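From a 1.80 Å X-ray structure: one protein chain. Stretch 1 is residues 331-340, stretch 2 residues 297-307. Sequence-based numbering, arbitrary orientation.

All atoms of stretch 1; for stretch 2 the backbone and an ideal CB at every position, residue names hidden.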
ATOM      1  N   THR A 331       6.620  12.123  11.127  1.00 23.12           N
ATOM      2  CA  THR A 331       5.321  12.694  11.392  1.00 23.25           C
ATOM      3  C   THR A 331       4.917  12.632  12.896  1.00 23.29           C
ATOM      4  O   THR A 331       4.877  11.549  13.492  1.00 22.99           O
ATOM      5  CB  THR A 331       4.263  11.993  10.532  1.00 21.72           C
ATOM      6  OG1 THR A 331       4.656  12.143   9.165  1.00 21.20           O
ATOM      7  CG2 THR A 331       2.894  12.606  10.724  1.00 21.27           C
ATOM      8  N   PRO A 332       4.619  13.764  13.483  1.00 23.98           N
ATOM      9  CA  PRO A 332       4.097  13.706  14.869  1.00 24.30           C
ATOM     10  C   PRO A 332       2.777  12.994  14.994  1.00 24.19           C
ATOM     11  O   PRO A 332       1.887  13.106  14.087  1.00 23.62           O
ATOM     12  CB  PRO A 332       3.983  15.143  15.292  1.00 25.32           C
ATOM     13  CG  PRO A 332       4.704  15.957  14.264  1.00 25.81           C
ATOM     14  CD  PRO A 332       4.795  15.142  13.006  1.00 24.93           C
ATOM     15  N   LEU A 333       2.623  12.258  16.088  1.00 24.66           N
ATOM     16  CA  LEU A 333       1.361  11.603  16.421  1.00 25.09           C
ATOM     17  C   LEU A 333       0.138  12.561  16.299  1.00 25.33           C
ATOM     18  O   LEU A 333      -0.921  12.178  15.744  1.00 25.19           O
ATOM     19  CB  LEU A 333       1.428  10.986  17.820  1.00 26.16           C
ATOM     20  CG  LEU A 333       0.179  10.263  18.339  1.00 26.88           C
ATOM     21  CD1 LEU A 333      -0.102   9.126  17.382  1.00 27.77           C
ATOM     22  CD2 LEU A 333       0.363   9.721  19.765  1.00 27.32           C
ATOM     23  N   GLU A 334       0.260  13.764  16.818  1.00 26.57           N
ATOM     24  CA  GLU A 334      -0.865  14.671  16.851  1.00 27.95           C
ATOM     25  C   GLU A 334      -1.297  14.991  15.398  1.00 25.52           C
ATOM     26  O   GLU A 334      -2.436  15.354  15.150  1.00 25.74           O
ATOM     27  CB  GLU A 334      -0.525  15.963  17.619  1.00 31.42           C
ATOM     28  CG  GLU A 334       0.648  16.741  17.018  1.00 35.91           C
ATOM     29  CD  GLU A 334       0.732  18.223  17.417  1.00 42.43           C
ATOM     30  OE1 GLU A 334       0.423  18.561  18.577  1.00 44.78           O
ATOM     31  OE2 GLU A 334       1.106  19.044  16.524  1.00 50.46           O
ATOM     32  N   ASN A 335      -0.385  14.940  14.463  1.00 24.37           N
ATOM     33  CA  ASN A 335      -0.710  15.251  13.058  1.00 23.94           C
ATOM     34  C   ASN A 335      -1.530  14.092  12.457  1.00 23.58           C
ATOM     35  O   ASN A 335      -2.501  14.329  11.735  1.00 23.80           O
ATOM     36  CB  ASN A 335       0.547  15.544  12.239  1.00 23.34           C
ATOM     37  CG  ASN A 335       1.157  16.883  12.596  1.00 24.13           C
ATOM     38  OD1 ASN A 335       0.736  17.476  13.576  1.00 24.10           O
ATOM     39  ND2 ASN A 335       2.115  17.366  11.817  1.00 23.65           N
ATOM     40  N   VAL A 336      -1.219  12.876  12.843  1.00 22.84           N
ATOM     41  CA  VAL A 336      -2.072  11.720  12.396  1.00 22.41           C
ATOM     42  C   VAL A 336      -3.479  11.798  13.015  1.00 22.93           C
ATOM     43  O   VAL A 336      -4.534  11.604  12.334  1.00 22.33           O
ATOM     44  CB  VAL A 336      -1.443  10.361  12.785  1.00 22.26           C
ATOM     45  CG1 VAL A 336      -2.389   9.238  12.293  1.00 22.38           C
ATOM     46  CG2 VAL A 336      -0.018  10.208  12.229  1.00 22.36           C
ATOM     47  N   LYS A 337      -3.528  12.165  14.290  1.00 23.90           N
ATOM     48  CA  LYS A 337      -4.778  12.317  14.993  1.00 25.42           C
ATOM     49  C   LYS A 337      -5.681  13.440  14.421  1.00 25.18           C
ATOM     50  O   LYS A 337      -6.895  13.409  14.560  1.00 23.91           O
ATOM     51  CB  LYS A 337      -4.535  12.621  16.478  1.00 27.37           C
ATOM     52  CG  LYS A 337      -3.979  11.441  17.240  1.00 28.40           C
ATOM     53  CD  LYS A 337      -3.805  11.710  18.704  1.00 31.02           C
ATOM     54  CE  LYS A 337      -5.149  11.591  19.383  1.00 32.76           C
ATOM     55  NZ  LYS A 337      -4.813  11.809  20.813  1.00 38.15           N
ATOM     56  N   ALA A 338      -5.041  14.430  13.799  1.00 25.26           N
ATOM     57  CA  ALA A 338      -5.739  15.533  13.159  1.00 25.15           C
ATOM     58  C   ALA A 338      -6.536  15.006  11.993  1.00 25.18           C
ATOM     59  O   ALA A 338      -7.572  15.548  11.700  1.00 25.84           O
ATOM     60  CB  ALA A 338      -4.788  16.636  12.720  1.00 24.86           C
ATOM     61  N   LEU A 339      -6.103  13.952  11.304  1.00 24.04           N
ATOM     62  CA  LEU A 339      -6.978  13.337  10.282  1.00 25.06           C
ATOM     63  C   LEU A 339      -8.312  12.822  10.761  1.00 23.90           C
ATOM     64  O   LEU A 339      -9.372  13.023  10.147  1.00 24.71           O
ATOM     65  CB  LEU A 339      -6.294  12.121   9.613  1.00 24.73           C
ATOM     66  CG  LEU A 339      -5.353  12.340   8.453  1.00 25.88           C
ATOM     67  CD1 LEU A 339      -4.848  10.973   7.895  1.00 25.64           C
ATOM     68  CD2 LEU A 339      -6.001  13.246   7.413  1.00 24.27           C
ATOM     69  N   VAL A 340      -8.255  12.088  11.835  1.00 23.69           N
ATOM     70  CA  VAL A 340      -9.370  11.472  12.461  1.00 25.04           C
ATOM     71  C   VAL A 340     -10.284  12.552  12.987  1.00 27.18           C
ATOM     72  O   VAL A 340     -11.525  12.507  12.750  1.00 27.25           O
ATOM     73  CB  VAL A 340      -8.934  10.551  13.626  1.00 26.62           C
ATOM     74  CG1 VAL A 340     -10.188  10.008  14.307  1.00 28.30           C
ATOM     75  CG2 VAL A 340      -7.981   9.464  13.096  1.00 26.31           C
ATOM     76  N   UNK A 297       1.906  18.104   4.168  1.00 24.86           N
ATOM     77  CA  UNK A 297       0.871  18.477   5.081  1.00 25.68           C
ATOM     78  C   UNK A 297       0.925  17.667   6.347  1.00 24.69           C
ATOM     79  O   UNK A 297       0.992  18.209   7.474  1.00 23.52           O
ATOM     80  CB  UNK A 297      -0.499  18.330   4.416  1.00 25.68           C
ATOM     81  N   UNK A 298       0.933  16.365   6.183  1.00 24.20           N
ATOM     82  CA  UNK A 298       0.837  15.546   7.366  1.00 24.45           C
ATOM     83  C   UNK A 298       2.148  15.634   8.204  1.00 23.92           C
ATOM     84  O   UNK A 298       2.094  15.653   9.438  1.00 24.48           O
ATOM     85  CB  UNK A 298       0.538  14.099   6.969  1.00 24.45           C
ATOM     86  N   UNK A 299       3.299  15.688   7.537  1.00 23.63           N
ATOM     87  CA  UNK A 299       4.591  15.664   8.198  1.00 24.40           C
ATOM     88  C   UNK A 299       4.789  17.010   8.899  1.00 25.12           C
ATOM     89  O   UNK A 299       5.004  16.996  10.078  1.00 24.21           O
ATOM     90  CB  UNK A 299       5.718  15.381   7.203  1.00 24.40           C
ATOM     91  N   UNK A 300       4.650  18.157   8.170  1.00 24.97           N
ATOM     92  CA  UNK A 300       4.923  19.424   8.831  1.00 26.21           C
ATOM     93  C   UNK A 300       3.795  19.981   9.647  1.00 26.68           C
ATOM     94  O   UNK A 300       4.016  20.834  10.485  1.00 27.68           O
ATOM     95  CB  UNK A 300       5.323  20.466   7.784  1.00 26.21           C
ATOM     96  N   UNK A 301       2.571  19.502   9.434  1.00 26.49           N
ATOM     97  CA  UNK A 301       1.416  20.198   9.926  1.00 26.81           C
ATOM     98  C   UNK A 301       1.379  21.626   9.349  1.00 27.22           C
ATOM     99  O   UNK A 301       1.904  21.855   8.240  1.00 27.68           O
ATOM    100  CB  UNK A 301       1.423  20.220  11.456  1.00 26.81           C
ATOM    101  N   UNK A 302       0.741  22.559  10.066  1.00 26.49           N
ATOM    102  CA  UNK A 302       0.151  22.332  11.394  1.00 26.83           C
ATOM    103  C   UNK A 302      -1.183  21.593  11.378  1.00 26.12           C
ATOM    104  O   UNK A 302      -1.704  21.202  10.277  1.00 25.56           O
ATOM    105  CB  UNK A 302      -0.042  23.676  12.098  1.00 26.83           C
ATOM    106  N   UNK A 303      -1.693  21.332  12.582  1.00 25.96           N
ATOM    107  CA  UNK A 303      -2.902  20.512  12.719  1.00 25.80           C
ATOM    108  C   UNK A 303      -4.064  21.118  11.877  1.00 26.16           C
ATOM    109  O   UNK A 303      -4.839  20.431  11.214  1.00 25.35           O
ATOM    110  CB  UNK A 303      -3.303  20.408  14.192  1.00 25.80           C
ATOM    111  N   UNK A 304      -4.197  22.426  11.912  1.00 27.50           N
ATOM    112  CA  UNK A 304      -5.319  23.051  11.231  1.00 28.58           C
ATOM    113  C   UNK A 304      -5.242  22.996   9.737  1.00 27.20           C
ATOM    114  O   UNK A 304      -6.301  23.038   9.082  1.00 25.99           O
ATOM    115  CB  UNK A 304      -5.438  24.513  11.665  1.00 28.58           C
ATOM    116  N   UNK A 305      -4.016  22.885   9.193  1.00 26.31           N
ATOM    117  CA  UNK A 305      -3.845  22.691   7.768  1.00 25.66           C
ATOM    118  C   UNK A 305      -4.219  21.275   7.337  1.00 24.29           C
ATOM    119  O   UNK A 305      -4.857  21.045   6.284  1.00 24.80           O
ATOM    120  CB  UNK A 305      -2.400  22.997   7.370  1.00 25.66           C
ATOM    121  N   UNK A 306      -3.879  20.288   8.170  1.00 23.38           N
ATOM    122  CA  UNK A 306      -4.273  18.891   7.968  1.00 22.02           C
ATOM    123  C   UNK A 306      -5.807  18.818   7.991  1.00 22.68           C
ATOM    124  O   UNK A 306      -6.396  18.212   7.079  1.00 21.14           O
ATOM    125  CB  UNK A 306      -3.661  17.982   9.036  1.00 22.02           C
ATOM    126  N   UNK A 307      -6.452  19.450   8.964  1.00 23.58           N
ATOM    127  CA  UNK A 307      -7.942  19.368   9.065  1.00 24.69           C
ATOM    128  C   UNK A 307      -8.614  20.042   7.879  1.00 24.23           C
ATOM    129  O   UNK A 307      -9.539  19.477   7.313  1.00 23.33           O
ATOM    130  CB  UNK A 307      -8.434  20.016  10.361  1.00 24.69           C
TER

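At position 297 the ideal CB has no atom of stretch 1 within 5.5 Å, so the contact leaves the choice open; the residue is Thr297, which makes no contact across.

Position 298 has helical angles and a CB directed sideways, 4.7 Å from Thr331 CG2 and 5.5 Å from Asn335 CB. The apolar surroundings suit a branched or long aliphatic chain able to reach further along the helix. Leu298 does so: its CD1 lies 3.9 Å from Leu339 CG. Its backbone also takes part: Leu298 O accepts a hydrogen bond from Asn335 ND2 at 2.9 Å, linking the backbone at 298 to the first turn of helix 333-340.

At 299 the CB points away overall yet sits 3.9 Å from Thr331 OG1, where many side chains could start and then turn outward. Leu299 is found here, its CB 3.9 Å from Thr331 OG1; its carbonyl O packs 3.5 Å from Pro332 CD.

Position 300 points away into space free of stretch 1 and sets little demand; it is Pro300.

Position 301 is tightly restricted. Its phi is positive (58°), which by itself favours glycine, and an ideal CB would fall 3.0 Å from Asn335 ND2, a clash. Gly301 meets both conditions. Its N lies 3.2 Å from Asn335 ND2, but both are donors and no hydrogen bond joins them; Gly301 N instead makes a weak bond to Thr297 O, 2.8 Å away.

The peptide bond before 302 is cis, which strongly favours proline, and the CB points away from stretch 1; Pro302 occupies the N-cap position of the next helix.

At 303 the sideways CB lies 4.3 Å from Ala338 CB, 5.0 Å from Asn335 OD1 and 5.2 Å from Glu334 OE2. A small or medium aliphatic residue would suit the methyl; a donor could also suit the oxygens, whereas the carboxylate makes an acidic side chain less suitable. Val303 takes the apolar option: CG1 is 3.8 Å from Ala338 CB, while CG2 approaches Asn335 OD1 at 3.8 Å.

Positions 304 and 305 have no stretch 1 atom near their ideal CB; Asp304 and Lys305 make no contact.

Position 306 points toward stretch 1, its CB 4.1 Å from Ala338 CB. The small Ala338 side chain, with Asn335 CB and Leu339 nearby, suits a mid-sized aliphatic side chain, such as leucine, isoleucine or valine. Ile306 sends CD1 to 3.4 Å from Asn335 CB and CG2 to 3.8 Å from Ala338 CB, with CG2 also 4.1 Å from Leu339 CD2.

At 307 the CB is sideways, 4.7 Å from Ala338 O, and would suit several long side chains, polar or charged at the tip. Lys307 packs its stem here, CG 4.2 Å from Ala338 CB and 3.6 Å from Ala338 O, and its amine is hydrogen-bonded elsewhere in the structure.

Stretch 2 (297-307) TLLPGPVDKIK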
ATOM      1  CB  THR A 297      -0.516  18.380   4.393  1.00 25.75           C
ATOM      2  OG1 THR A 297      -0.525  19.193   3.197  1.00 26.02           O
ATOM      3  CG2 THR A 297      -1.638  18.713   5.338  1.00 25.70           C
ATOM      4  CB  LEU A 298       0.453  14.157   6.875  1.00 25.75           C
ATOM      5  CG  LEU A 298      -0.346  13.164   7.696  1.00 27.44           C
ATOM      6  CD1 LEU A 298      -1.624  13.620   8.339  1.00 26.40           C
ATOM      7  CD2 LEU A 298      -0.601  12.006   6.709  1.00 27.93           C
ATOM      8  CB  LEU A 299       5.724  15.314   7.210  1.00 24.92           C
ATOM      9  CG  LEU A 299       7.184  15.655   7.539  1.00 25.87           C
ATOM     10  CD1 LEU A 299       7.588  14.990   8.878  1.00 26.59           C
ATOM     11  CD2 LEU A 299       8.100  15.274   6.379  1.00 25.49           C
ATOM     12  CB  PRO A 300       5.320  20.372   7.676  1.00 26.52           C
ATOM     13  CG  PRO A 300       4.786  19.780   6.450  1.00 26.57           C
ATOM     14  CD  PRO A 300       4.649  18.289   6.697  1.00 25.53           C
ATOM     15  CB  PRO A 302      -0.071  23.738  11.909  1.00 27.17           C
ATOM     16  CG  PRO A 302      -0.358  24.480  10.683  1.00 27.63           C
ATOM     17  CD  PRO A 302       0.587  23.962   9.664  1.00 27.12           C
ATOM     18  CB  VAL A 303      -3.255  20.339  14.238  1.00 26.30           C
ATOM     19  CG1 VAL A 303      -4.739  20.010  14.394  1.00 26.81           C
ATOM     20  CG2 VAL A 303      -2.395  19.209  14.867  1.00 26.07           C
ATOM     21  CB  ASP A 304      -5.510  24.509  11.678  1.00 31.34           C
ATOM     22  CG  ASP A 304      -6.021  24.610  13.103  1.00 34.63           C
ATOM     23  OD1 ASP A 304      -6.508  23.571  13.625  1.00 36.14           O
ATOM     24  OD2 ASP A 304      -5.950  25.715  13.704  1.00 36.56           O
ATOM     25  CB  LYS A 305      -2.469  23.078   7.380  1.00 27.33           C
ATOM     26  CG  LYS A 305      -2.120  23.073   5.902  1.00 28.45           C
ATOM     27  CD  LYS A 305      -0.603  22.849   5.756  1.00 30.40           C
ATOM     28  CE  LYS A 305      -0.146  22.618   4.284  1.00 31.37           C
ATOM     29  NZ  LYS A 305       0.694  23.771   3.875  1.00 35.42           N
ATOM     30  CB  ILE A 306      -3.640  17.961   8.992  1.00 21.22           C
ATOM     31  CG1 ILE A 306      -2.121  18.009   8.843  1.00 21.15           C
ATOM     32  CG2 ILE A 306      -4.219  16.531   8.991  1.00 19.99           C
ATOM     33  CD1 ILE A 306      -1.341  17.445  10.074  1.00 21.06           C
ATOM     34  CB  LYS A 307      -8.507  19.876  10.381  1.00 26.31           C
ATOM     35  CG  LYS A 307      -8.004  19.093  11.597  1.00 27.66           C
ATOM     36  CD  LYS A 307      -8.932  19.172  12.809  1.00 29.65           C
ATOM     37  CE  LYS A 307      -8.941  20.518  13.439  1.00 32.23           C
ATOM     38  NZ  LYS A 307      -9.821  20.668  14.679  1.00 34.56           N
TER
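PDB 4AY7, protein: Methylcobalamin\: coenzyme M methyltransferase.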